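Proximal thread matrix protein 1 (PDB 4CN9) probably binds collagen as a matrix protein of the mussel byssus, through paired von Willebrand factor type A domains, one with zinc in its MIDAS motif. Local coordinates at residues 110-115 with 156-161. Sequence-based numbering, arbitrary orientation.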
loop_
_atom_site.group_PDB
_atom_site.type_symbol
_atom_site.label_atom_id
_atom_site.label_comp_id
_atom_site.label_asym_id
_atom_site.label_seq_id
_atom_site.Cartn_x
_atom_site.Cartn_y
_atom_site.Cartn_z
ATOM N N VAL A 110 3.580 22.142 13.198
ATOM C CA VAL A 110 2.971 20.987 13.799
ATOM C C VAL A 110 2.899 21.185 15.296
ATOM O O VAL A 110 3.858 21.639 15.900
ATOM C CB VAL A 110 3.819 19.729 13.498
ATOM C CG1 VAL A 110 3.212 18.520 14.121
ATOM C CG2 VAL A 110 3.974 19.545 11.987
ATOM N N LYS A 111 1.770 20.836 15.887
ATOM C CA LYS A 111 1.613 20.855 17.348
ATOM C C LYS A 111 1.118 19.484 17.818
ATOM O O LYS A 111 0.118 18.991 17.315
ATOM C CB LYS A 111 0.596 21.920 17.746
ATOM C CG LYS A 111 0.332 21.982 19.231
ATOM C CD LYS A 111 -0.854 22.859 19.599
ATOM C CE LYS A 111 -1.155 22.709 21.106
ATOM N NZ LYS A 111 -2.272 23.578 21.571
ATOM N N THR A 112 1.815 18.865 18.765
ATOM C CA THR A 112 1.320 17.644 19.381
ATOM C C THR A 112 0.205 18.008 20.334
ATOM O O THR A 112 0.428 18.759 21.272
ATOM C CB THR A 112 2.430 16.887 20.127
ATOM O OG1 THR A 112 3.352 16.343 19.170
ATOM C CG2 THR A 112 1.852 15.752 20.956
ATOM N N ALA A 113 -1.006 17.519 20.077
ATOM C CA ALA A 113 -2.116 17.774 21.001
ATOM C C ALA A 113 -1.896 16.982 22.282
ATOM O O ALA A 113 -2.010 17.509 23.387
ATOM C CB ALA A 113 -3.454 17.418 20.371
ATOM N N PHE A 114 -1.589 15.703 22.133
ATOM C CA PHE A 114 -1.170 14.884 23.263
ATOM C C PHE A 114 -0.422 13.670 22.729
ATOM O O PHE A 114 -0.712 13.186 21.628
ATOM C CB PHE A 114 -2.352 14.485 24.163
ATOM C CG PHE A 114 -3.485 13.787 23.443
ATOM C CD1 PHE A 114 -3.481 12.411 23.271
ATOM C CD2 PHE A 114 -4.557 14.514 22.947
ATOM C CE1 PHE A 114 -4.525 11.775 22.612
ATOM C CE2 PHE A 114 -5.591 13.893 22.299
ATOM C CZ PHE A 114 -5.577 12.517 22.126
ATOM N N PRO A 115 0.587 13.209 23.477
ATOM C CA PRO A 115 1.378 12.032 23.114
ATOM C C PRO A 115 0.680 10.710 23.453
ATOM O O PRO A 115 -0.298 10.696 24.200
ATOM C CB PRO A 115 2.632 12.186 23.977
ATOM C CG PRO A 115 2.149 12.905 25.195
ATOM C CD PRO A 115 1.088 13.852 24.712
ATOM N N GLY A 156 10.371 6.584 22.077
ATOM C CA GLY A 156 10.320 6.169 23.466
ATOM C C GLY A 156 9.854 7.281 24.390
ATOM O O GLY A 156 9.079 7.052 25.309
ATOM N N ALA A 157 10.321 8.497 24.142
ATOM C CA ALA A 157 10.028 9.624 25.031
ATOM C C ALA A 157 8.533 9.964 25.082
ATOM O O ALA A 157 8.060 10.526 26.074
ATOM C CB ALA A 157 10.826 10.842 24.602
ATOM N N GLU A 158 7.793 9.642 24.019
ATOM C CA GLU A 158 6.353 9.921 23.979
ATOM C C GLU A 158 5.509 8.657 24.190
ATOM O O GLU A 158 4.285 8.702 24.071
ATOM C CB GLU A 158 5.957 10.618 22.663
ATOM C CG GLU A 158 6.596 12.003 22.481
ATOM C CD GLU A 158 5.866 12.895 21.467
ATOM O OE1 GLU A 158 4.711 12.595 21.075
ATOM O OE2 GLU A 158 6.456 13.920 21.070
ATOM N N GLY A 159 6.160 7.535 24.496
ATOM C CA GLY A 159 5.446 6.311 24.823
ATOM C C GLY A 159 5.453 5.241 23.743
ATOM O O GLY A 159 4.860 4.171 23.909
ATOM N N GLY A 160 6.127 5.511 22.635
ATOM C CA GLY A 160 6.181 4.560 21.543
ATOM C C GLY A 160 7.389 3.652 21.661
ATOM O O GLY A 160 8.169 3.780 22.597
ATOM N N GLY A 161 7.528 2.714 20.732
ATOM C CA GLY A 161 8.724 1.899 20.656
ATOM C C GLY A 161 8.567 0.447 21.079
ATOM O O GLY A 161 9.455 -0.361 20.821
HETATM O O HOH W 1 3.433 13.600 19.066
#
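E158 lies against CB of P115, with its OE1 off the plane of the proline ring and outside the ring outline. The glutamate CB sits 3.9 Å from CB of P115, and the carboxylate oxygen OE1 comes round to 3.6 Å from that same proline CB. CG of E158 lies beside the backbone N (chi1 -64°) and the chain runs on extended beyond it (chi2 -160°), which carries the carboxylate past P115 toward T112. There the direct approach is loose, with CG2 of T112 4.3 Å from OE1 of E158. What joins the two polar ends is a water: it donates a hydrogen bond to OE1 of E158 at 2.6 Å and is hydrogen-bonded to OG1 of T112 at 2.7 Å. H148 grips the same hydroxyl through its NE2, so OG1 has a protein partner besides the water. No direct hydrogen bond crosses between 110-115 and 156-161. F114 turns its CB away from this contact, and its ring meets F119 edge-to-face. A113 and F114 both pair with V103 in a classic beta bulge, just where the chain turns a corner beyond 110-112, an outermost strand of the six-stranded vWA sheet. The short 3-10 segment 156-158 follows helix 142-153, whose N152 touches E158; the contact thus joins edge strand 110-112 and P115, beyond its turn, to the loop leading from that helix toward strand 166-173.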